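Local coordinates for UDP-4-amino-4,6-dideoxy-N-acetyl-beta-L-altrosamine transaminase (Helicobacter pylori, PDB 2FNU), which catalyses the second step of pseudaminic acid biosynthesis, a PLP-dependent amino transfer that makes UDP-4-amino-4,6-dideoxy-N-acetyl-beta-L-altrosamine, at residues P184-E189 and L240-K245; S155-G160 and V314-I319; G191-N196 and E202-F207. All coordinates share one frame; numbering follows the deposited sequence.

Overall arrangement
From the N terminus, the first segment met is 155-160, the turn that follows sheet strand 150-154; contact 2 joins it to 314-319, more than 150 residues on, and closes the widest loop. Inside that loop lies contact 1, which ties 184-189, just after Lys-183, to the end of helix 233-244. Contact 3 is nested in turn within contact 1: strand 191-195 meets helix 198-208 a few residues later. Nothing crosses. Contacts 1 and 2 touch, since Leu-159 packs on Ile-185 and Leu-243, whereas contacts 2 and 3 stay about 7 Å apart at their nearest atoms. Together they join the central sheet, the cofactor loops and the helix 233-244.

Contact 1 (P184-E189 and L240-K245); sequences PITTAE and LSQLKK
Ile-185 and Thr-186 meet Gln-242 and Leu-243 near the end of helix 233-244, the closest alpha carbons being those of Ile-185 and Gln-242 at 5.8 Å. One hydrogen bond joins the two segments: the backbone N of Thr-186 donates to OE1 of Gln-242 over 3.0 Å. Its N-H...O angle is 148°, and the donor is tilted somewhat from the plane of the amide carbonyl. The glutamine reaches it through a chain folded at its second torsion (chi2 -99°), which turns the amide toward the loop. The other end of that amide is held as well: NE2 bonds to OD2 of Asp-15 and to the carbonyl of Cys-10, so partners on both sides should fix its rotation.

Apolar contact fills in around this bond. CB of Ile-185 faces CB of Gln-242 at 3.8 Å, and the isoleucine's CD1 reaches CB of Leu-243 at 4.0 Å. The methyl CG2 of Thr-186 lies 3.6 Å from OE1 of Gln-242, so the acceptor has a methyl group close by as well as its N-H donor.

Within 184-189 the polar side chains brace the loop. OG1 of Thr-186 stands opposite its own backbone N (chi1 -169°) and accepts from the N of Ala-188 at 2.8 Å, while bonding also to the carbonyl of Phe-179. The carbonyl O of Thr-186 is buried with no polar partner in the model. Farther along, Glu-189 forms a salt bridge with Arg-230 of the second subunit.

The loop begins right after Lys-183, the lysine that carries pyridoxal phosphate in the internal aldimine but is not attached to the cofactor here; the bond between Ala-188 N and Thr-186 OG1 makes an ST turn within this cofactor-lysine loop of a DegT/DnrJ/EryC1 aminotransferase.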
loop_
_atom_site.group_PDB
_atom_site.type_symbol
_atom_site.label_atom_id
_atom_site.label_comp_id
_atom_site.label_asym_id
_atom_site.label_seq_id
_atom_site.Cartn_x
_atom_site.Cartn_y
_atom_site.Cartn_z
ATOM N N PRO B 184 -8.593 -16.412 -2.619
ATOM C CA PRO B 184 -8.477 -17.538 -3.560
ATOM C C PRO B 184 -7.074 -17.802 -4.107
ATOM O O PRO B 184 -6.676 -18.963 -4.243
ATOM C CB PRO B 184 -9.484 -17.172 -4.653
ATOM C CG PRO B 184 -10.598 -16.512 -3.851
ATOM C CD PRO B 184 -9.811 -15.613 -2.895
ATOM N N ILE B 185 -6.346 -16.739 -4.436
ATOM C CA ILE B 185 -4.888 -16.843 -4.625
ATOM C C ILE B 185 -4.299 -15.700 -3.832
ATOM O O ILE B 185 -5.010 -14.739 -3.507
ATOM C CB ILE B 185 -4.411 -16.749 -6.098
ATOM C CG1 ILE B 185 -4.734 -15.374 -6.698
ATOM C CG2 ILE B 185 -4.937 -17.940 -6.922
ATOM C CD1 ILE B 185 -4.040 -15.107 -8.066
ATOM N N THR B 186 -3.000 -15.766 -3.557
ATOM C CA THR B 186 -2.391 -14.745 -2.708
ATOM C C THR B 186 -1.069 -14.186 -3.214
ATOM O O THR B 186 -0.313 -14.867 -3.911
ATOM C CB THR B 186 -2.183 -15.261 -1.267
ATOM O OG1 THR B 186 -1.822 -14.161 -0.426
ATOM C CG2 THR B 186 -1.056 -16.317 -1.204
ATOM N N THR B 187 -0.823 -12.935 -2.842
ATOM C CA THR B 187 0.479 -12.285 -2.974
ATOM C C THR B 187 0.909 -11.753 -1.586
ATOM O O THR B 187 1.693 -10.794 -1.510
ATOM C CB THR B 187 0.409 -11.127 -4.004
ATOM O OG1 THR B 187 -0.540 -10.134 -3.573
ATOM C CG2 THR B 187 -0.028 -11.665 -5.357
ATOM N N ALA B 188 0.383 -12.384 -0.520
ATOM C CA ALA B 188 0.511 -11.980 0.900
ATOM C C ALA B 188 -0.391 -10.797 1.247
ATOM O O ALA B 188 -1.259 -10.908 2.112
ATOM C CB ALA B 188 1.980 -11.713 1.307
ATOM N N GLU B 189 -0.144 -9.658 0.608
ATOM C CA GLU B 189 -1.133 -8.573 0.504
ATOM C C GLU B 189 -1.135 -8.218 -0.967
ATOM O O GLU B 189 -0.097 -8.236 -1.629
ATOM C CB GLU B 189 -0.733 -7.330 1.308
ATOM C CG GLU B 189 -0.671 -7.533 2.837
ATOM C CD GLU B 189 -2.014 -7.359 3.537
ATOM O OE1 GLU B 189 -3.070 -7.158 2.860
ATOM O OE2 GLU B 189 -2.018 -7.475 4.784
ATOM N N LEU B 240 1.694 -14.539 -9.975
ATOM C CA LEU B 240 1.771 -15.243 -11.261
ATOM C C LEU B 240 1.769 -16.747 -11.038
ATOM O O LEU B 240 1.050 -17.485 -11.718
ATOM C CB LEU B 240 3.054 -14.874 -12.003
ATOM C CG LEU B 240 3.103 -13.846 -13.117
ATOM C CD1 LEU B 240 4.571 -13.670 -13.498
ATOM C CD2 LEU B 240 2.288 -14.305 -14.312
ATOM N N SER B 241 2.572 -17.199 -10.072
ATOM C CA SER B 241 2.726 -18.631 -9.816
ATOM C C SER B 241 1.440 -19.220 -9.249
ATOM O O SER B 241 1.008 -20.318 -9.644
ATOM C CB SER B 241 3.910 -18.868 -8.864
ATOM O OG SER B 241 4.124 -20.255 -8.673
ATOM N N GLN B 242 0.808 -18.489 -8.335
ATOM C CA GLN B 242 -0.482 -18.908 -7.795
ATOM C C GLN B 242 -1.581 -18.916 -8.871
ATOM O O GLN B 242 -2.403 -19.843 -8.936
ATOM C CB GLN B 242 -0.871 -17.955 -6.657
ATOM C CG GLN B 242 -0.067 -18.190 -5.373
ATOM C CD GLN B 242 -0.846 -19.013 -4.378
ATOM O OE1 GLN B 242 -1.903 -18.585 -3.892
ATOM N NE2 GLN B 242 -0.350 -20.226 -4.071
ATOM N N LEU B 243 -1.600 -17.892 -9.720
ATOM C CA LEU B 243 -2.637 -17.779 -10.754
ATOM C C LEU B 243 -2.583 -18.963 -11.716
ATOM O O LEU B 243 -3.627 -19.436 -12.173
ATOM C CB LEU B 243 -2.510 -16.455 -11.527
ATOM C CG LEU B 243 -3.583 -16.213 -12.583
ATOM C CD1 LEU B 243 -4.982 -16.131 -11.973
ATOM C CD2 LEU B 243 -3.250 -14.926 -13.308
ATOM N N LYS B 244 -1.377 -19.454 -12.000
ATOM C CA LYS B 244 -1.216 -20.604 -12.911
ATOM C C LYS B 244 -1.949 -21.843 -12.406
ATOM O O LYS B 244 -2.303 -22.722 -13.209
ATOM C CB LYS B 244 0.266 -20.935 -13.111
ATOM C CG LYS B 244 0.959 -20.001 -14.095
ATOM C CD LYS B 244 2.471 -20.204 -14.118
ATOM C CE LYS B 244 3.106 -19.262 -15.150
ATOM N NZ LYS B 244 4.556 -18.953 -14.937
ATOM N N LYS B 245 -2.147 -21.935 -11.088
ATOM C CA LYS B 245 -2.896 -23.064 -10.521
ATOM C C LYS B 245 -4.218 -22.648 -9.886
ATOM O O LYS B 245 -4.792 -23.409 -9.098
ATOM C CB LYS B 245 -2.045 -23.860 -9.514
ATOM C CG LYS B 245 -1.497 -23.052 -8.374
ATOM C CD LYS B 245 -0.808 -23.937 -7.343
ATOM C CE LYS B 245 0.124 -23.102 -6.491
ATOM N NZ LYS B 245 1.409 -22.797 -7.211
#

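Contact 2 (S155-G160 and V314-I319); sequences SSHALG and VHYKPI. With UD1 (uridine-diphosphate-N-acetylglucosamine), chain F; PMP (4'-deoxy-4'-aminopyridoxal-5'-phosphate), chain E.
The phenol oxygen of Tyr-316 is approached by three groups. OH of Tyr-316 donates to O3' of UD1, the UDP-sugar, at 2.8 Å, a partner lying at the edge of the tyrosine ring and in its plane. NE2 of His-157 points at OH of Tyr-316 from 2.9 Å, but the N-H...O angle of 123° makes that bond weak. The third neighbour is O3 of PMP, the cofactor half of the same adduct, 3.1 Å from the tyrosine OH.

NE2 of His-157 also bonds to PMP O3 at 2.9 Å, with either atom able to donate. Tyrosine and cofactor oxygens both lie at the edge of the imidazole, in its plane, so the nitrogen is shared between them. The other ring nitrogen, ND1, bonds to the backbone N of Ala-131, which should fix how the ring is turned.

The two side chains come from opposite directions, His-157 out of the type I turn 155-158. Tyr-316 follows a cis peptide, and one face of its ring is covered by CB of His-315, 3.6 Å above the centre. CD2 of His-315 lies 3.6 Å from the acetamido methyl C8' of UD1.

N4A of PMP is bonded to C4' of UD1 at 1.3 Å, the external aldimine. His-157 and Tyr-316 bridge O3 and O3' on either side of this link, consistent with fixing its orientation.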
loop_
_atom_site.group_PDB
_atom_site.type_symbol
_atom_site.label_atom_id
_atom_site.label_comp_id
_atom_site.label_asym_id
_atom_site.label_seq_id
_atom_site.Cartn_x
_atom_site.Cartn_y
_atom_site.Cartn_z
ATOM N N SER B 155 -15.273 -7.615 -6.284
ATOM C CA SER B 155 -15.171 -9.049 -6.522
ATOM C C SER B 155 -13.994 -9.614 -5.727
ATOM O O SER B 155 -13.390 -10.609 -6.123
ATOM C CB SER B 155 -15.021 -9.319 -8.027
ATOM O OG SER B 155 -16.214 -8.904 -8.706
ATOM N N SER B 156 -13.704 -9.018 -4.569
ATOM C CA SER B 156 -12.514 -9.408 -3.807
ATOM C C SER B 156 -12.471 -10.895 -3.490
ATOM O O SER B 156 -11.372 -11.472 -3.425
ATOM C CB SER B 156 -12.415 -8.609 -2.505
ATOM O OG SER B 156 -11.991 -7.278 -2.761
ATOM N N HIS B 157 -13.647 -11.511 -3.260
ATOM C CA HIS B 157 -13.736 -12.940 -2.932
ATOM C C HIS B 157 -13.731 -13.855 -4.143
ATOM O O HIS B 157 -13.693 -15.085 -3.977
ATOM C CB HIS B 157 -15.063 -13.251 -2.209
ATOM C CG HIS B 157 -15.213 -12.580 -0.881
ATOM N ND1 HIS B 157 -16.243 -12.887 -0.019
ATOM C CD2 HIS B 157 -14.486 -11.612 -0.273
ATOM C CE1 HIS B 157 -16.140 -12.142 1.070
ATOM N NE2 HIS B 157 -15.083 -11.358 0.943
ATOM N N ALA B 158 -13.821 -13.278 -5.341
ATOM C CA ALA B 158 -14.404 -14.027 -6.456
ATOM C C ALA B 158 -13.509 -14.339 -7.649
ATOM O O ALA B 158 -14.032 -14.656 -8.723
ATOM C CB ALA B 158 -15.685 -13.329 -6.958
ATOM N N LEU B 159 -12.187 -14.283 -7.475
ATOM C CA LEU B 159 -11.333 -14.676 -8.603
ATOM C C LEU B 159 -11.595 -16.141 -8.984
ATOM O O LEU B 159 -11.437 -17.065 -8.166
ATOM C CB LEU B 159 -9.860 -14.447 -8.293
ATOM C CG LEU B 159 -8.951 -14.699 -9.509
ATOM C CD1 LEU B 159 -8.998 -13.556 -10.496
ATOM C CD2 LEU B 159 -7.542 -14.937 -9.013
ATOM N N GLY B 160 -12.000 -16.336 -10.237
ATOM C CA GLY B 160 -12.325 -17.670 -10.726
ATOM C C GLY B 160 -13.815 -17.978 -10.724
ATOM O O GLY B 160 -14.262 -18.938 -11.362
ATOM N N VAL B 314 -17.384 -14.954 11.407
ATOM C CA VAL B 314 -18.645 -14.447 10.896
ATOM C C VAL B 314 -18.364 -13.351 9.867
ATOM O O VAL B 314 -17.566 -12.431 10.131
ATOM C CB VAL B 314 -19.520 -13.875 12.026
ATOM C CG1 VAL B 314 -20.824 -13.249 11.466
ATOM C CG2 VAL B 314 -19.851 -14.969 13.058
ATOM N N HIS B 315 -19.008 -13.467 8.701
ATOM C CA HIS B 315 -18.928 -12.447 7.641
ATOM C C HIS B 315 -20.360 -12.033 7.265
ATOM O O HIS B 315 -21.066 -12.830 6.660
ATOM C CB HIS B 315 -18.222 -13.070 6.419
ATOM C CG HIS B 315 -16.842 -13.579 6.711
ATOM N ND1 HIS B 315 -16.579 -14.892 7.059
ATOM C CD2 HIS B 315 -15.644 -12.953 6.683
ATOM C CE1 HIS B 315 -15.281 -15.041 7.249
ATOM N NE2 HIS B 315 -14.688 -13.883 7.017
ATOM N N TYR B 316 -20.841 -10.827 7.597
ATOM C CA TYR B 316 -20.134 -9.710 8.217
ATOM C C TYR B 316 -21.115 -8.943 9.094
ATOM O O TYR B 316 -22.328 -8.951 8.841
ATOM C CB TYR B 316 -19.675 -8.706 7.146
ATOM C CG TYR B 316 -18.606 -9.192 6.215
ATOM C CD1 TYR B 316 -18.935 -9.681 4.951
ATOM C CD2 TYR B 316 -17.259 -9.157 6.591
ATOM C CE1 TYR B 316 -17.940 -10.119 4.078
ATOM C CE2 TYR B 316 -16.243 -9.602 5.721
ATOM C CZ TYR B 316 -16.609 -10.092 4.479
ATOM O OH TYR B 316 -15.620 -10.525 3.631
ATOM N N LYS B 317 -20.596 -8.226 10.083
ATOM C CA LYS B 317 -21.390 -7.209 10.782
ATOM C C LYS B 317 -21.913 -6.189 9.764
ATOM O O LYS B 317 -21.148 -5.688 8.955
ATOM C CB LYS B 317 -20.516 -6.521 11.833
ATOM C CG LYS B 317 -21.140 -5.378 12.611
ATOM C CD LYS B 317 -20.177 -5.038 13.759
ATOM C CE LYS B 317 -20.617 -3.877 14.609
ATOM N NZ LYS B 317 -19.678 -3.784 15.783
ATOM N N PRO B 318 -23.225 -5.903 9.778
ATOM C CA PRO B 318 -23.725 -4.880 8.856
ATOM C C PRO B 318 -22.938 -3.590 9.021
ATOM O O PRO B 318 -22.779 -3.108 10.138
ATOM C CB PRO B 318 -25.191 -4.716 9.284
ATOM C CG PRO B 318 -25.566 -6.134 9.797
ATOM C CD PRO B 318 -24.315 -6.536 10.552
ATOM N N ILE B 319 -22.444 -3.030 7.919
ATOM C CA ILE B 319 -21.511 -1.905 7.992
ATOM C C ILE B 319 -22.090 -0.692 8.720
ATOM O O ILE B 319 -21.378 0.018 9.443
ATOM C CB ILE B 319 -20.992 -1.524 6.579
ATOM C CG1 ILE B 319 -20.095 -2.645 6.023
ATOM C CG2 ILE B 319 -20.256 -0.196 6.587
ATOM C CD1 ILE B 319 -19.819 -2.524 4.516
HETATM C "C1'" UD1 F . -10.707 -9.152 7.091
HETATM C "C2'" UD1 F . -11.979 -9.790 6.506
HETATM C "C3'" UD1 F . -11.708 -10.556 5.215
HETATM C "C4'" UD1 F . -10.859 -9.716 4.251
HETATM C "C5'" UD1 F . -9.621 -9.065 4.897
HETATM C "C6'" UD1 F . -8.468 -10.057 5.075
HETATM C "C7'" UD1 F . -13.585 -10.286 8.312
HETATM C "C8'" UD1 F . -14.003 -11.230 9.407
HETATM N "N2'" UD1 F . -12.590 -10.668 7.505
HETATM O "O1'" UD1 F . -9.871 -10.152 7.677
HETATM O "O3'" UD1 F . -12.958 -10.886 4.564
HETATM O "O5'" UD1 F . -9.953 -8.394 6.125
HETATM O "O7'" UD1 F . -14.146 -9.225 8.176
HETATM N N1 UD1 F . -4.585 -15.974 8.363
HETATM C C2 UD1 F . -3.581 -16.820 7.852
HETATM N N3 UD1 F . -2.501 -16.292 7.254
HETATM C C4 UD1 F . -2.340 -14.967 7.134
HETATM C C5 UD1 F . -3.296 -14.075 7.618
HETATM C C6 UD1 F . -4.431 -14.573 8.246
HETATM O O2 UD1 F . -3.706 -18.066 7.958
HETATM O O4 UD1 F . -1.319 -14.527 6.572
HETATM C C1B UD1 F . -5.755 -16.583 9.029
HETATM C C2B UD1 F . -5.404 -16.761 10.500
HETATM O "O2'" UD1 F . -5.876 -18.036 10.944
HETATM C C3B UD1 F . -6.147 -15.643 11.199
HETATM C C4B UD1 F . -7.351 -15.435 10.305
HETATM O O4B UD1 F . -6.910 -15.736 8.976
HETATM O O3B UD1 F . -6.544 -15.975 12.536
HETATM C C5B UD1 F . -7.826 -13.999 10.385
HETATM O O5B UD1 F . -8.949 -13.865 9.525
HETATM P PA UD1 F . -9.944 -12.611 9.733
HETATM O O1A UD1 F . -10.939 -12.605 8.582
HETATM O O2A UD1 F . -10.452 -12.647 11.165
HETATM O O3A UD1 F . -8.837 -11.443 9.554
HETATM P PB UD1 F . -9.186 -9.923 9.125
HETATM O O1B UD1 F . -10.226 -9.346 10.075
HETATM O O2B UD1 F . -7.861 -9.211 8.899
HETATM N N1 PMP E . -13.611 -6.146 -0.016
HETATM C C2 PMP E . -13.960 -7.365 0.507
HETATM C C2A PMP E . -15.297 -7.958 0.128
HETATM C C3 PMP E . -13.066 -8.025 1.362
HETATM O O3 PMP E . -13.378 -9.255 1.868
HETATM C C4 PMP E . -11.828 -7.433 1.704
HETATM C C4A PMP E . -10.883 -8.082 2.692
HETATM N N4A PMP E . -11.579 -8.817 3.725
HETATM C C5 PMP E . -11.475 -6.219 1.105
HETATM C C6 PMP E . -12.360 -5.629 0.205
HETATM C C5A PMP E . -10.145 -5.543 1.389
HETATM O O4P PMP E . -9.157 -6.262 0.674
HETATM P P PMP E . -7.611 -6.172 1.133
HETATM O O1P PMP E . -7.498 -7.016 2.380
HETATM O O2P PMP E . -6.843 -6.797 0.008
HETATM O O3P PMP E . -7.238 -4.729 1.340
#

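Contact 3 (G191-N196 and E202-F207); sequences GAVVTN and EKMKLF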
loop_
_atom_site.group_PDB
_atom_site.type_symbol
_atom_site.label_atom_id
_atom_site.label_comp_id
_atom_site.label_asym_id
_atom_site.label_seq_id
_atom_site.Cartn_x
_atom_site.Cartn_y
_atom_site.Cartn_z
ATOM N N GLY B 191 -3.942 -6.550 -4.454
ATOM C CA GLY B 191 -5.263 -6.486 -5.089
ATOM C C GLY B 191 -5.125 -6.117 -6.534
ATOM O O GLY B 191 -4.013 -5.908 -7.043
ATOM N N ALA B 192 -6.258 -6.023 -7.219
ATOM C CA ALA B 192 -6.226 -5.652 -8.644
ATOM C C ALA B 192 -7.489 -4.893 -8.965
ATOM O O ALA B 192 -8.540 -5.158 -8.369
ATOM C CB ALA B 192 -6.150 -6.873 -9.546
ATOM N N VAL B 193 -7.397 -3.971 -9.926
ATOM C CA VAL B 193 -8.589 -3.454 -10.601
ATOM C C VAL B 193 -8.475 -3.923 -12.036
ATOM O O VAL B 193 -7.428 -3.754 -12.664
ATOM C CB VAL B 193 -8.719 -1.919 -10.613
ATOM C CG1 VAL B 193 -10.089 -1.529 -11.252
ATOM C CG2 VAL B 193 -8.592 -1.314 -9.226
ATOM N N VAL B 194 -9.537 -4.548 -12.530
ATOM C CA VAL B 194 -9.605 -4.907 -13.960
ATOM C C VAL B 194 -10.744 -4.132 -14.605
ATOM O O VAL B 194 -11.737 -3.766 -13.951
ATOM C CB VAL B 194 -9.739 -6.428 -14.216
ATOM C CG1 VAL B 194 -8.570 -7.166 -13.527
ATOM C CG2 VAL B 194 -11.082 -6.950 -13.719
ATOM N N THR B 195 -10.572 -3.830 -15.888
ATOM C CA THR B 195 -11.573 -3.022 -16.597
ATOM C C THR B 195 -11.432 -3.222 -18.092
ATOM O O THR B 195 -10.349 -3.585 -18.542
ATOM C CB THR B 195 -11.438 -1.502 -16.252
ATOM O OG1 THR B 195 -12.487 -0.770 -16.892
ATOM C CG2 THR B 195 -10.084 -0.908 -16.673
ATOM N N ASN B 196 -12.511 -2.966 -18.837
ATOM C CA ASN B 196 -12.442 -2.894 -20.310
ATOM C C ASN B 196 -12.435 -1.440 -20.809
ATOM O O ASN B 196 -12.495 -1.201 -22.011
ATOM C CB ASN B 196 -13.595 -3.683 -20.947
ATOM C CG ASN B 196 -13.486 -5.184 -20.682
ATOM O OD1 ASN B 196 -12.376 -5.728 -20.598
ATOM N ND2 ASN B 196 -14.638 -5.862 -20.546
ATOM N N GLU B 202 -5.820 3.903 -17.698
ATOM C CA GLU B 202 -4.680 4.815 -17.699
ATOM C C GLU B 202 -4.738 5.809 -16.527
ATOM O O GLU B 202 -3.689 6.155 -15.965
ATOM C CB GLU B 202 -4.560 5.546 -19.043
ATOM C CG GLU B 202 -4.374 4.618 -20.250
ATOM C CD GLU B 202 -3.063 3.831 -20.242
ATOM O OE1 GLU B 202 -2.128 4.170 -19.478
ATOM O OE2 GLU B 202 -2.977 2.841 -20.998
ATOM N N LYS B 203 -5.941 6.261 -16.160
ATOM C CA LYS B 203 -6.072 7.196 -15.012
ATOM C C LYS B 203 -5.664 6.507 -13.702
ATOM O O LYS B 203 -4.941 7.084 -12.868
ATOM C CB LYS B 203 -7.504 7.690 -14.857
ATOM C CG LYS B 203 -7.867 8.876 -15.705
ATOM C CD LYS B 203 -9.321 9.278 -15.494
ATOM C CE LYS B 203 -9.556 9.911 -14.124
ATOM N NZ LYS B 203 -10.940 10.520 -13.973
ATOM N N MET B 204 -6.145 5.277 -13.518
ATOM C CA MET B 204 -5.794 4.506 -12.319
ATOM C C MET B 204 -4.312 4.176 -12.236
ATOM O O MET B 204 -3.726 4.175 -11.150
ATOM C CB MET B 204 -6.625 3.228 -12.272
ATOM C CG MET B 204 -8.113 3.512 -12.083
ATOM S SD MET B 204 -9.100 2.018 -11.763
ATOM C CE MET B 204 -8.785 1.060 -13.272
ATOM N N LYS B 205 -3.706 3.912 -13.391
ATOM C CA LYS B 205 -2.294 3.585 -13.452
ATOM C C LYS B 205 -1.429 4.736 -12.938
ATOM O O LYS B 205 -0.506 4.516 -12.149
ATOM C CB LYS B 205 -1.925 3.197 -14.889
ATOM C CG LYS B 205 -0.520 2.667 -15.087
ATOM C CD LYS B 205 -0.335 2.298 -16.572
ATOM C CE LYS B 205 1.011 1.663 -16.830
ATOM N NZ LYS B 205 1.021 1.067 -18.198
ATOM N N LEU B 206 -1.741 5.961 -13.351
ATOM C CA LEU B 206 -1.009 7.117 -12.834
ATOM C C LEU B 206 -1.270 7.317 -11.335
ATOM O O LEU B 206 -0.338 7.638 -10.574
ATOM C CB LEU B 206 -1.372 8.374 -13.617
ATOM C CG LEU B 206 -0.863 8.368 -15.053
ATOM C CD1 LEU B 206 -1.654 9.375 -15.854
ATOM C CD2 LEU B 206 0.644 8.684 -15.069
ATOM N N PHE B 207 -2.524 7.118 -10.920
ATOM C CA PHE B 207 -2.903 7.341 -9.506
ATOM C C PHE B 207 -2.159 6.387 -8.584
ATOM O O PHE B 207 -1.861 6.731 -7.426
ATOM C CB PHE B 207 -4.405 7.149 -9.363
ATOM C CG PHE B 207 -4.979 7.581 -8.034
ATOM C CD1 PHE B 207 -5.174 6.646 -7.003
ATOM C CD2 PHE B 207 -5.396 8.904 -7.836
ATOM C CE1 PHE B 207 -5.767 7.030 -5.795
ATOM C CE2 PHE B 207 -5.973 9.299 -6.641
ATOM C CZ PHE B 207 -6.156 8.361 -5.618
#
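Strand 191-195 and helix 198-208 pass each other with Val-193 and Met-204 as the nearest pair of alpha carbons, 8.6 Å apart, a gap bridged by side chains.

Met-204 supplies the helix side of the contact. Val-193 and Thr-195 start their side chains toward the helix, Val-194 between them away from it. The thioether end does the touching: CE of Met-204 lies 3.5 Å from CG1 of Val-193, and SD is 3.7 Å from the same methyl. The bend at the methionine's last torsion (chi3 -60°) brings CE back against that methyl, the two side chains crossing at about a right angle. On the strand side, a chi1 of -175° swings CG1 of Val-193 to the methionine.

The strand belongs to the mixed seven-stranded sheet of this PLP-dependent aminotransferase, running antiparallel to both its neighbours, 49-53 and 174-178, and the helix packs on one face of it. Helix 56-66 adds to the same layer, Thr-62 touching Met-204 and Ala-59 touching Val-193.

At the strand's end CE of Met-204 also meets CG2 of Thr-195, at 4.1 Å, an oblique and looser touch. The threonine thus offers the helix its methyl, while its OG1 is engaged by the carbonyl of Leu-173 and the backbone N of Asp-197. Leu-51 of strand 49-53 touches Met-204 too.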